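PDB 4XU6: INSIG protein homolog from Mycobacterium vanbaalenii PYR-1, which binds diacylglycerol as a homotrimeric six-helix membrane protein of the INSIG family, a bacterial relative of the sterol-sensing Insigs. Local coordinates for residues A[22-25]-A[26-30]; A[46-49]-A[50-54]; A[113-116]-A[117-121]; A[149-152]-A[153-156]; A[162-165]-A[166-170]. All coordinates share one frame; numbering follows the deposited sequence.

Contact 1: A[22-25]-A[26-30]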
# COMPACT_ATOMS: atom_id res chain seq x y z
N GLY A 22 -5.86 2.95 16.29
CA GLY A 22 -6.11 4.01 15.34
C GLY A 22 -6.41 5.34 16.02
O GLY A 22 -5.94 6.39 15.60
N ASP A 23 -7.19 5.30 17.09
CA ASP A 23 -7.53 6.54 17.78
C ASP A 23 -6.33 7.12 18.52
O ASP A 23 -6.12 8.32 18.52
CB ASP A 23 -8.70 6.32 18.74
CG ASP A 23 -9.42 7.62 19.09
OD1 ASP A 23 -9.62 8.47 18.20
OD2 ASP A 23 -9.81 7.77 20.27
N HIS A 24 -5.51 6.27 19.13
CA HIS A 24 -4.26 6.77 19.70
C HIS A 24 -3.42 7.47 18.63
O HIS A 24 -2.85 8.53 18.86
CB HIS A 24 -3.42 5.66 20.33
CG HIS A 24 -2.02 6.10 20.63
ND1 HIS A 24 -1.71 6.91 21.70
CD2 HIS A 24 -0.86 5.90 19.96
CE1 HIS A 24 -0.42 7.16 21.70
NE2 HIS A 24 0.13 6.57 20.65
N SER A 25 -3.35 6.86 17.44
CA SER A 25 -2.60 7.44 16.34
C SER A 25 -3.13 8.83 15.96
O SER A 25 -2.35 9.76 15.76
CB SER A 25 -2.62 6.50 15.13
OG SER A 25 -1.96 5.28 15.43
N HIS A 26 -4.45 8.97 15.86
CA HIS A 26 -5.05 10.28 15.59
C HIS A 26 -4.75 11.31 16.68
O HIS A 26 -4.42 12.46 16.39
CB HIS A 26 -6.57 10.16 15.40
CG HIS A 26 -6.97 9.76 14.01
ND1 HIS A 26 -8.27 9.47 13.66
CD2 HIS A 26 -6.24 9.62 12.88
CE1 HIS A 26 -8.32 9.16 12.38
NE2 HIS A 26 -7.10 9.24 11.88
N VAL A 27 -4.85 10.89 17.94
CA VAL A 27 -4.61 11.83 19.04
C VAL A 27 -3.15 12.28 19.09
O VAL A 27 -2.87 13.49 19.17
CB VAL A 27 -5.06 11.25 20.40
CG1 VAL A 27 -4.56 12.12 21.57
CG2 VAL A 27 -6.59 11.13 20.44
N VAL A 28 -2.22 11.33 19.02
CA VAL A 28 -0.80 11.65 19.17
C VAL A 28 -0.25 12.46 17.99
O VAL A 28 0.72 13.19 18.14
CB VAL A 28 0.06 10.37 19.41
CG1 VAL A 28 0.22 9.56 18.12
CG2 VAL A 28 1.42 10.76 19.97
N THR A 29 -0.88 12.36 16.83
CA THR A 29 -0.44 13.15 15.68
C THR A 29 -1.19 14.48 15.61
O THR A 29 -0.87 15.32 14.77
CB THR A 29 -0.68 12.42 14.34
OG1 THR A 29 -2.06 12.08 14.23
CG2 THR A 29 0.17 11.17 14.24
N GLY A 30 -2.20 14.65 16.45
CA GLY A 30 -2.99 15.88 16.42
C GLY A 30 -4.08 15.90 15.35
O GLY A 30 -4.62 16.96 15.02
O HOH W 1 -9.80 8.14 15.65
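Ser25 and Thr29 meet where helix 5-29, a transmembrane helix, ends in a Schellman motif at Gly30. Gly30 has positive phi, and its N bonds back to Val27 O at 3.0 Å. In this last turn Ser25 O is gripped twice: Thr29 N reaches it at 3.2 Å with an N-H angle of only 143°, and Thr29 OG1 reaches it at 2.8 Å. The second bond depends on the Thr29 side-chain torsion (chi1 56°), which sets OG1 between its own N and carbonyl carbon, facing back along the helix. The hydroxyl of Ser25 itself turns back to Ile21 O.

The tight side faces the helix bundle. Here Asp23 and His26 are bridged by a water, which donates to Asp23 OD1 at 2.6 Å and lies 2.8 Å from His26 ND1. Asp23 OD2 is held by Ser45 and Tyr34, and His26 NE2 by Thr93, so both ends of each group are engaged. His26 is an experimentally established diacylglycerol-binding residue and touches bound tridecanoic acid; the water and Thr93 together fix the rotation of its ring, consistent with second-shell positioning by Asp23.

The other side is looser. Val28 is exposed, although Pro100 of a neighbouring subunit packs on it, and its contact with His24 is a single CH-pi approach over one ring face. Ser44 holds His24 ND1 and Trp43 stacks on the ring. Val28 CB stands 4.3 Å from the His24 ring centroid, 27° off the normal, and Val28 CG1 comes to 3.9 Å from His24 NE2.

Contact 2: A[46-49]-A[50-54]. With BOG (octyl beta-D-glucopyranoside), chain C; TDA (N-tridecanoic acid), chain E.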
# COMPACT_ATOMS: atom_id res chain seq x y z
N PRO A 46 -11.67 8.10 25.22
CA PRO A 46 -12.77 7.95 26.18
C PRO A 46 -13.21 6.50 26.16
O PRO A 46 -13.24 5.89 25.08
CB PRO A 46 -13.88 8.82 25.60
CG PRO A 46 -13.20 9.81 24.71
CD PRO A 46 -12.00 9.06 24.16
N PHE A 47 -13.57 5.95 27.32
CA PHE A 47 -13.84 4.52 27.42
C PHE A 47 -14.94 4.06 26.47
O PHE A 47 -14.95 2.90 26.06
CB PHE A 47 -14.20 4.12 28.86
CG PHE A 47 -15.62 4.40 29.21
CD1 PHE A 47 -16.01 5.68 29.61
CD2 PHE A 47 -16.59 3.40 29.13
CE1 PHE A 47 -17.33 5.95 29.93
CE2 PHE A 47 -17.91 3.66 29.45
CZ PHE A 47 -18.28 4.93 29.84
N TRP A 48 -15.86 4.96 26.12
CA TRP A 48 -16.98 4.59 25.25
C TRP A 48 -16.59 4.44 23.79
O TRP A 48 -17.32 3.85 23.00
CB TRP A 48 -18.16 5.56 25.38
CG TRP A 48 -17.82 7.02 25.25
CD1 TRP A 48 -17.72 7.94 26.27
CD2 TRP A 48 -17.54 7.74 24.04
NE1 TRP A 48 -17.40 9.18 25.76
CE2 TRP A 48 -17.28 9.08 24.40
CE3 TRP A 48 -17.48 7.38 22.69
CZ2 TRP A 48 -16.96 10.06 23.45
CZ3 TRP A 48 -17.17 8.36 21.75
CH2 TRP A 48 -16.91 9.67 22.14
N PHE A 49 -15.44 5.00 23.41
CA PHE A 49 -14.99 4.92 22.02
C PHE A 49 -14.75 3.48 21.54
O PHE A 49 -15.36 3.04 20.55
CB PHE A 49 -13.78 5.83 21.75
CG PHE A 49 -13.25 5.71 20.35
CD1 PHE A 49 -13.92 6.32 19.29
CD2 PHE A 49 -12.12 4.94 20.08
CE1 PHE A 49 -13.46 6.19 17.98
CE2 PHE A 49 -11.66 4.81 18.77
CZ PHE A 49 -12.33 5.44 17.72
N PRO A 50 -13.88 2.71 22.25
CA PRO A 50 -13.71 1.33 21.79
C PRO A 50 -14.99 0.51 21.93
O PRO A 50 -15.16 -0.47 21.20
CB PRO A 50 -12.62 0.77 22.71
CG PRO A 50 -12.67 1.65 23.95
CD PRO A 50 -13.02 3.02 23.41
N ILE A 51 -15.88 0.89 22.84
CA ILE A 51 -17.16 0.18 22.95
C ILE A 51 -18.03 0.46 21.72
O ILE A 51 -18.64 -0.46 21.18
CB ILE A 51 -17.93 0.55 24.24
CG1 ILE A 51 -17.10 0.21 25.48
CG2 ILE A 51 -19.27 -0.18 24.29
CD1 ILE A 51 -17.74 0.65 26.80
N LEU A 52 -18.08 1.72 21.28
CA LEU A 52 -18.85 2.05 20.07
C LEU A 52 -18.32 1.31 18.84
O LEU A 52 -19.10 0.70 18.10
CB LEU A 52 -18.84 3.55 19.79
CG LEU A 52 -19.79 4.47 20.57
CD1 LEU A 52 -19.74 5.86 19.98
CD2 LEU A 52 -21.22 3.92 20.54
N VAL A 53 -17.01 1.37 18.60
CA VAL A 53 -16.45 0.73 17.41
C VAL A 53 -16.54 -0.79 17.50
O VAL A 53 -16.82 -1.48 16.51
CB VAL A 53 -14.99 1.17 17.15
CG1 VAL A 53 -14.43 0.45 15.90
CG2 VAL A 53 -14.90 2.69 17.00
N GLY A 54 -16.31 -1.33 18.70
CA GLY A 54 -16.41 -2.76 18.92
C GLY A 54 -17.83 -3.24 18.65
O GLY A 54 -18.05 -4.29 18.03
C1 BOG C . -20.96 10.45 28.54
O1 BOG C . -20.90 9.08 28.96
C2 BOG C . -20.95 11.36 29.76
O2 BOG C . -22.04 11.04 30.63
C3 BOG C . -21.04 12.80 29.29
O3 BOG C . -21.06 13.70 30.40
C4 BOG C . -19.84 13.09 28.40
O4 BOG C . -19.92 14.43 27.91
C5 BOG C . -19.83 12.12 27.23
O5 BOG C . -19.88 10.75 27.66
C6 BOG C . -18.59 12.34 26.35
O6 BOG C . -17.45 11.71 26.95
C1' BOG C . -21.50 8.22 28.01
C2' BOG C . -21.29 6.78 28.47
C3' BOG C . -22.28 5.86 27.78
C4' BOG C . -21.95 4.40 28.06
C5' BOG C . -22.12 3.58 26.78
C6' BOG C . -21.33 4.24 25.66
C7' BOG C . -21.65 3.67 24.28
C8' BOG C . -21.95 2.19 24.35
O21 TDA E . -11.56 8.75 13.09
O22 TDA E . -12.70 9.15 15.08
C21 TDA E . -12.44 8.34 14.19
C22 TDA E . -12.96 6.94 14.27
C23 TDA E . -12.80 6.20 12.93
C24 TDA E . -13.18 4.73 13.06
C25 TDA E . -13.13 4.02 11.71
C26 TDA E . -13.48 2.54 11.82
C27 TDA E . -12.36 1.83 12.56
C28 TDA E . -12.60 0.34 12.69
C29 TDA E . -11.53 -0.27 13.57
C30 TDA E . -11.76 -1.76 13.64
C31 TDA E . -11.51 -2.39 12.28
C32 TDA E . -11.55 -3.91 12.36
C33 TDA E . -11.87 -4.52 11.01
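Phe49 and Val53 lie side by side and point the same way: with chi1 of 177°, the Phe49 ring runs beside its own carbonyl carbon, towards the following turn. There Val53 CG2 sits over one face of the ring, 4.1 Å from its centroid and 23° off the normal, a CH-pi contact. The ring edge meets C22 of the tridecanoic acid of chain E, 3.8 Å from Phe49 CZ, while Val53 CG1 touches C28 further along the acyl tail. Both residues thus line the lipid pocket.

This is the opening turn of transmembrane helix 48-64. Leu52 N bonds Trp48 O at 2.8 Å and Val53 N bonds Phe49 O at 3.1 Å; Pro50, lacking an N-H, fits in this first turn with its ring against Phe47 O.

Phe47 and Trp48 both place CG between backbone N and carbonyl carbon (chi1 81° for Phe47), and their rings lie towards an octyl glucoside. Trp48 NE1 donates to O6 of the chain C glucoside at 2.8 Å, the acceptor lying in the indole plane. At the six-membered ring, Leu52 CD1 approaches obliquely, 3.8 Å from Trp48 CE3, and Phe47 CD2 reaches Ile51 CD1 at the same 3.8 Å.

Contact 3: A[113-116]-A[117-121]. With BOG (octyl beta-D-glucopyranoside), chain D.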
# COMPACT_ATOMS: atom_id res chain seq x y z
N ALA A 113 -11.13 0.97 -2.02
CA ALA A 113 -11.55 0.30 -3.25
C ALA A 113 -10.76 -0.99 -3.45
O ALA A 113 -11.33 -2.02 -3.83
CB ALA A 113 -11.39 1.21 -4.46
N ILE A 114 -9.46 -0.94 -3.21
CA ILE A 114 -8.63 -2.13 -3.38
C ILE A 114 -9.01 -3.21 -2.37
O ILE A 114 -9.12 -4.39 -2.71
CB ILE A 114 -7.13 -1.79 -3.30
CG1 ILE A 114 -6.70 -1.04 -4.56
CG2 ILE A 114 -6.29 -3.06 -3.13
CD1 ILE A 114 -5.38 -0.28 -4.42
N THR A 115 -9.24 -2.79 -1.12
CA THR A 115 -9.70 -3.72 -0.08
C THR A 115 -10.97 -4.44 -0.50
O THR A 115 -11.07 -5.67 -0.41
CB THR A 115 -9.93 -2.97 1.26
OG1 THR A 115 -8.71 -2.32 1.64
CG2 THR A 115 -10.34 -3.93 2.38
N TRP A 116 -11.95 -3.69 -1.00
CA TRP A 116 -13.19 -4.29 -1.45
C TRP A 116 -12.99 -5.19 -2.68
O TRP A 116 -13.56 -6.29 -2.75
CB TRP A 116 -14.26 -3.23 -1.75
CG TRP A 116 -15.52 -3.89 -2.20
CD1 TRP A 116 -16.43 -4.57 -1.43
CD2 TRP A 116 -15.99 -3.99 -3.55
NE1 TRP A 116 -17.44 -5.08 -2.23
CE2 TRP A 116 -17.20 -4.73 -3.53
CE3 TRP A 116 -15.52 -3.52 -4.78
CZ2 TRP A 116 -17.93 -5.01 -4.69
CZ3 TRP A 116 -16.25 -3.79 -5.93
CH2 TRP A 116 -17.44 -4.53 -5.88
N CYS A 117 -12.19 -4.75 -3.65
CA CYS A 117 -11.95 -5.58 -4.84
C CYS A 117 -11.33 -6.93 -4.48
O CYS A 117 -11.68 -7.96 -5.06
CB CYS A 117 -11.05 -4.85 -5.84
SG CYS A 117 -11.88 -3.51 -6.70
N VAL A 118 -10.41 -6.91 -3.51
CA VAL A 118 -9.71 -8.14 -3.14
C VAL A 118 -10.59 -9.07 -2.29
O VAL A 118 -10.58 -10.29 -2.47
CB VAL A 118 -8.40 -7.81 -2.37
CG1 VAL A 118 -7.74 -9.09 -1.85
CG2 VAL A 118 -7.44 -7.03 -3.26
N LEU A 119 -11.36 -8.48 -1.37
CA LEU A 119 -11.97 -9.26 -0.29
C LEU A 119 -13.49 -9.22 -0.25
O LEU A 119 -14.12 -10.11 0.35
CB LEU A 119 -11.46 -8.74 1.06
CG LEU A 119 -9.97 -8.82 1.33
CD1 LEU A 119 -9.69 -8.14 2.64
CD2 LEU A 119 -9.52 -10.27 1.37
N GLY A 120 -14.09 -8.21 -0.85
CA GLY A 120 -15.51 -7.97 -0.63
C GLY A 120 -16.43 -8.57 -1.68
O GLY A 120 -15.98 -9.04 -2.73
N ASP A 121 -17.72 -8.56 -1.38
CA ASP A 121 -18.73 -8.89 -2.37
C ASP A 121 -19.82 -7.82 -2.36
O ASP A 121 -19.65 -6.78 -1.72
CB ASP A 121 -19.30 -10.31 -2.15
CG ASP A 121 -19.94 -10.49 -0.78
OD1 ASP A 121 -19.91 -9.56 0.06
OD2 ASP A 121 -20.49 -11.58 -0.53
C1 BOG D . -9.72 -10.68 -7.62
O1 BOG D . -8.79 -9.73 -7.12
C2 BOG D . -10.69 -11.07 -6.52
O2 BOG D . -9.97 -11.48 -5.34
C3 BOG D . -11.56 -12.20 -7.02
O3 BOG D . -12.57 -12.49 -6.03
C4 BOG D . -12.27 -11.83 -8.32
O4 BOG D . -12.53 -13.01 -9.08
C5 BOG D . -11.53 -10.84 -9.24
O5 BOG D . -10.49 -10.06 -8.64
C6 BOG D . -12.61 -9.88 -9.70
O6 BOG D . -13.53 -9.66 -8.63
C1' BOG D . -8.78 -8.55 -7.91
C2' BOG D . -7.50 -7.79 -7.59
C3' BOG D . -7.79 -6.30 -7.54
C4' BOG D . -6.78 -5.63 -6.62
C5' BOG D . -5.76 -4.83 -7.42
C6' BOG D . -4.52 -4.56 -6.60
C7' BOG D . -3.48 -3.81 -7.42
C8' BOG D . -2.23 -3.58 -6.60
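Residues 113-119 are helical: Cys117 N bonds Ala113 O at 2.9 Å, Val118 N bonds Ile114 O, and Leu119 N bonds Thr115 O. Gly120 is the first to leave helical angles (psi 169°), yet its N still bonds Trp116 O at 2.8 Å, so this C-terminal end of helix 101-119 unwinds with its last i to i+4 bond intact.

Trp116 bridges the break. With its CG trans to the backbone N (chi1 -180°), the indole extends along the helix past Gly120, whose CA lies 3.6 Å from Trp116 CD1. Beyond it, Trp116 NE1 donates to Asp121 O at 2.8 Å. The bond is nearly straight at the hydrogen (166°) and the oxygen lies in the indole plane, but NE1 stands above the carbonyl plane. At the six-membered ring, Trp116 CE3 meets Cys117 SG at 4.1 Å, an oblique sulfur-aromatic contact. An octyl glucoside donates through O2 to Val118 O at 3.2 Å.

Asp121 also N-caps the next helix, 122-144, through Gly124 N, and forms a salt bridge with Arg64. Trp116 packs on Val173 of helix 164-184, Thr115 on Ala85 of helix 76-96, and Ile114 on Gly81 of a neighbouring subunit.

Contact 4: A[149-152]-A[153-156]. With TDA (N-tridecanoic acid), chain E.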
# COMPACT_ATOMS: atom_id res chain seq x y z
N ALA A 149 -12.73 17.36 18.52
CA ALA A 149 -12.66 18.12 17.28
C ALA A 149 -11.57 17.56 16.38
O ALA A 149 -10.63 16.93 16.86
CB ALA A 149 -12.41 19.60 17.56
N TYR A 150 -11.70 17.80 15.08
CA TYR A 150 -10.63 17.47 14.14
C TYR A 150 -9.68 18.65 14.00
O TYR A 150 -10.04 19.80 14.27
CB TYR A 150 -11.20 17.06 12.77
CG TYR A 150 -11.59 15.60 12.73
CD1 TYR A 150 -12.81 15.17 13.24
CD2 TYR A 150 -10.73 14.64 12.18
CE1 TYR A 150 -13.16 13.83 13.22
CE2 TYR A 150 -11.08 13.31 12.16
CZ TYR A 150 -12.29 12.90 12.68
OH TYR A 150 -12.64 11.57 12.66
N HIS A 151 -8.45 18.36 13.60
CA HIS A 151 -7.49 19.39 13.22
C HIS A 151 -8.14 20.26 12.15
O HIS A 151 -8.89 19.75 11.32
CB HIS A 151 -6.22 18.74 12.68
CG HIS A 151 -5.07 19.68 12.51
ND1 HIS A 151 -4.89 20.42 11.36
CD2 HIS A 151 -4.06 20.01 13.34
CE1 HIS A 151 -3.80 21.17 11.49
NE2 HIS A 151 -3.28 20.94 12.68
N PRO A 152 -7.88 21.58 12.18
CA PRO A 152 -8.55 22.50 11.25
C PRO A 152 -8.25 22.20 9.78
O PRO A 152 -9.03 22.60 8.91
CB PRO A 152 -7.98 23.87 11.64
CG PRO A 152 -7.59 23.72 13.06
CD PRO A 152 -7.10 22.30 13.20
N ASP A 153 -7.16 21.51 9.49
CA ASP A 153 -6.87 21.14 8.11
C ASP A 153 -7.43 19.76 7.74
O ASP A 153 -7.17 19.25 6.65
CB ASP A 153 -5.37 21.25 7.81
CG ASP A 153 -4.91 22.70 7.75
OD1 ASP A 153 -5.74 23.58 7.43
OD2 ASP A 153 -3.72 22.97 8.03
N SER A 154 -8.24 19.18 8.63
CA SER A 154 -8.89 17.90 8.35
C SER A 154 -10.34 17.89 8.81
O SER A 154 -10.80 16.89 9.35
CB SER A 154 -8.15 16.75 9.06
OG SER A 154 -6.77 17.03 9.17
N ASP A 155 -11.06 18.99 8.60
CA ASP A 155 -12.44 19.06 9.11
C ASP A 155 -13.48 19.45 8.06
O ASP A 155 -14.56 19.94 8.41
CB ASP A 155 -12.51 20.01 10.31
CG ASP A 155 -12.15 21.44 9.96
OD1 ASP A 155 -11.79 21.71 8.79
OD2 ASP A 155 -12.21 22.30 10.86
N GLY A 156 -13.16 19.21 6.79
CA GLY A 156 -13.98 19.66 5.68
C GLY A 156 -15.37 19.06 5.50
O GLY A 156 -16.17 19.61 4.74
O21 TDA E . -11.56 8.75 13.09
O22 TDA E . -12.70 9.15 15.08
C21 TDA E . -12.44 8.34 14.19
C22 TDA E . -12.96 6.94 14.27
C23 TDA E . -12.80 6.20 12.93
C24 TDA E . -13.18 4.73 13.06
C25 TDA E . -13.13 4.02 11.71
C26 TDA E . -13.48 2.54 11.82
C27 TDA E . -12.36 1.83 12.56
C28 TDA E . -12.60 0.34 12.69
C29 TDA E . -11.53 -0.27 13.57
C30 TDA E . -11.76 -1.76 13.64
C31 TDA E . -11.51 -2.39 12.28
C32 TDA E . -11.55 -3.91 12.36
C33 TDA E . -11.87 -4.52 11.01
O HOH W 2 -11.85 21.63 13.29
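His151 swings its imidazole beside its own carbonyl carbon (chi1 -169°), and chi2 of -87° turns ND1 towards the backbone of Asp153. There Asp153 N donates to His151 ND1 at 3.1 Å, nearly straight at 164°, although the donor lies tilted from the ring plane. ND1 therefore accepts from a main-chain N-H, which would be consistent with the proton of a neutral ring lying on NE2. The Asp153 carboxylate lies alongside the imidazole, its OD2 3.9 Å from His151 CE1.

The main chain turns at the same place: Ser154 N bonds His151 O at 2.8 Å, approaching from above the carbonyl plane, so side chain and backbone of His151 both hold the type I beta turn with Pro152 and Asp153 at its corners. Asp155 closes the far side with a water, which donates to Tyr150 O at 2.8 Å and to Asp155 OD2 at 2.5 Å. Ser154 O rests 3.4 Å from Tyr150 CB, while the Tyr150 ring leads away from the turn. Its hydroxyl bonds Glu139 and tridecanoic acid O21, 3.1 Å from Tyr150 OH, in keeping with its established role in diacylglycerol binding.

The turn follows strand 148-150, which pairs antiparallel with strand 32-34 through Ala149 and Val33. Ser154 OG bonds His97 O, and the His151 and His97 rings meet edge-to-face, joining the turn to the segment just after helix 76-96.

Contact 5: A[162-165]-A[166-170]. With TDA (N-tridecanoic acid), chain E; TDA (N-tridecanoic acid), chain F.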
# COMPACT_ATOMS: atom_id res chain seq x y z
N PRO A 162 -13.13 14.27 5.55
CA PRO A 162 -13.72 13.59 4.40
C PRO A 162 -13.23 12.14 4.26
O PRO A 162 -13.99 11.30 3.78
CB PRO A 162 -13.27 14.44 3.21
CG PRO A 162 -13.16 15.85 3.81
CD PRO A 162 -12.62 15.61 5.21
N PHE A 163 -12.00 11.85 4.69
CA PHE A 163 -11.48 10.49 4.60
C PHE A 163 -12.26 9.46 5.43
O PHE A 163 -12.11 8.27 5.22
CB PHE A 163 -9.96 10.39 4.89
CG PHE A 163 -9.55 10.72 6.32
CD1 PHE A 163 -9.93 9.90 7.39
CD2 PHE A 163 -8.73 11.81 6.58
CE1 PHE A 163 -9.53 10.20 8.70
CE2 PHE A 163 -8.32 12.12 7.88
CZ PHE A 163 -8.72 11.31 8.94
N LEU A 164 -13.09 9.93 6.36
CA LEU A 164 -13.92 9.01 7.14
C LEU A 164 -14.84 8.19 6.26
O LEU A 164 -15.11 7.04 6.55
CB LEU A 164 -14.76 9.76 8.18
CG LEU A 164 -13.97 10.40 9.32
CD1 LEU A 164 -14.92 11.15 10.25
CD2 LEU A 164 -13.18 9.35 10.09
N ALA A 165 -15.33 8.78 5.18
CA ALA A 165 -16.26 8.04 4.33
C ALA A 165 -15.62 6.76 3.75
O ALA A 165 -16.15 5.66 3.96
CB ALA A 165 -16.89 8.94 3.24
N PRO A 166 -14.47 6.87 3.05
CA PRO A 166 -13.90 5.59 2.60
C PRO A 166 -13.28 4.76 3.73
O PRO A 166 -13.21 3.54 3.60
CB PRO A 166 -12.81 6.02 1.59
CG PRO A 166 -12.49 7.44 1.93
CD PRO A 166 -13.79 8.03 2.43
N LEU A 167 -12.85 5.39 4.83
CA LEU A 167 -12.30 4.60 5.94
C LEU A 167 -13.38 3.72 6.55
O LEU A 167 -13.17 2.52 6.74
CB LEU A 167 -11.64 5.50 7.00
CG LEU A 167 -11.09 4.81 8.26
CD1 LEU A 167 -10.05 3.76 7.91
CD2 LEU A 167 -10.52 5.86 9.25
N TYR A 168 -14.54 4.30 6.86
CA TYR A 168 -15.66 3.52 7.40
C TYR A 168 -16.14 2.49 6.39
O TYR A 168 -16.50 1.37 6.76
CB TYR A 168 -16.81 4.43 7.83
CG TYR A 168 -16.66 5.02 9.23
CD1 TYR A 168 -16.80 4.21 10.36
CD2 TYR A 168 -16.39 6.38 9.42
CE1 TYR A 168 -16.67 4.74 11.65
CE2 TYR A 168 -16.26 6.92 10.72
CZ TYR A 168 -16.40 6.08 11.83
OH TYR A 168 -16.28 6.57 13.12
N PHE A 169 -16.16 2.86 5.11
CA PHE A 169 -16.58 1.90 4.08
C PHE A 169 -15.73 0.63 4.13
O PHE A 169 -16.26 -0.48 4.15
CB PHE A 169 -16.53 2.53 2.68
CG PHE A 169 -16.84 1.54 1.58
CD1 PHE A 169 -18.16 1.27 1.22
CD2 PHE A 169 -15.81 0.86 0.93
CE1 PHE A 169 -18.44 0.34 0.21
CE2 PHE A 169 -16.08 -0.06 -0.08
CZ PHE A 169 -17.40 -0.32 -0.44
N ALA A 170 -14.41 0.79 4.15
CA ALA A 170 -13.50 -0.35 4.22
C ALA A 170 -13.72 -1.15 5.50
O ALA A 170 -13.70 -2.36 5.49
CB ALA A 170 -12.03 0.12 4.13
O21 TDA E . -11.56 8.75 13.09
O22 TDA E . -12.70 9.15 15.08
C21 TDA E . -12.44 8.34 14.19
C22 TDA E . -12.96 6.94 14.27
C23 TDA E . -12.80 6.20 12.93
C24 TDA E . -13.18 4.73 13.06
C25 TDA E . -13.13 4.02 11.71
C26 TDA E . -13.48 2.54 11.82
C27 TDA E . -12.36 1.83 12.56
C28 TDA E . -12.60 0.34 12.69
C29 TDA E . -11.53 -0.27 13.57
C30 TDA E . -11.76 -1.76 13.64
C31 TDA E . -11.51 -2.39 12.28
C32 TDA E . -11.55 -3.91 12.36
C33 TDA E . -11.87 -4.52 11.01
C21 TDA F . -16.34 8.76 17.58
C22 TDA F . -17.57 7.94 17.28
C23 TDA F . -17.23 6.68 16.50
C24 TDA F . -18.52 5.95 16.10
C25 TDA F . -18.23 4.71 15.27
C26 TDA F . -19.49 4.23 14.54
C27 TDA F . -20.65 4.07 15.51
C28 TDA F . -21.95 3.77 14.77
C29 TDA F . -22.57 2.50 15.31
C30 TDA F . -22.89 2.64 16.79
C31 TDA F . -23.07 1.26 17.42
C32 TDA F . -23.98 0.39 16.57
C33 TDA F . -24.49 -0.81 17.37
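Leu167 N bonds Phe163 O, Tyr168 N bonds Leu164 O at 2.8 Å and Phe169 N bonds Ala165 O, three successive i to i+4 bonds that open transmembrane helix 164-184. Pro166 has no N-H to give and suits this first turn; its ring lies against Phe163 O, with Pro166 CG 3.4 Å away. Ala165 CB and Pro166 CD, neighbours in sequence, are squeezed to 3.3 Å.

Leu164 and Tyr168 carry the side-chain contact. They lie side by side and point the same way, both with CG trans to the carbonyl carbon (chi1 -68° and -84°). Leu164 CB lies 4.0 Å from Tyr168 CD2, and Leu164 O lies at the ring edge, 3.2 Å from the same atom. A ring face is given to the lipid: C25 of the chain E tridecanoic acid sits above it, off towards the rim, 3.6 Å from Tyr168 CE1. A second tridecanoic acid, in chain F, passes the hydroxyl, its C25 being 3.4 Å from Tyr168 OH, so this one residue touches both acyl chains. The hydroxyl is satisfied by Glu139, which fixes the ring's far end. Leu164 CD2 adds to the pocket wall at the carboxyl end, 3.5 Å from O21 of the chain E lipid. Leu167 CD2 also touches the acyl chain at C25, and packs loosely on the Phe163 ring.

Around this turn, Tyr168 packs on Ile131 and Pro136 of helix 122-144, Phe163 on Val108 of helix 101-119, and Leu167 on Thr89 of helix 76-96.

Each contact joins consecutive residues, so each closes a local turn, and along the chain the five run in series without nesting or crossing. Contact 1 ends helix 5-29; contact 2 starts helix 48-64 and touches contact 1 through Asp23 CB and Phe49 CE2, 3.3 Å apart. Contact 3 ends helix 101-119, its centre about 26 Å from those of contacts 1 and 2. Contact 4 follows strand 148-150 and meets contact 1 between Gly30 and His151. Contact 5 begins helix 164-184, touching contact 3 at Phe169, contact 1 at His26 and contact 4 at Tyr150. Contacts 2, 4 and 5 all reach the same tridecanoic acid.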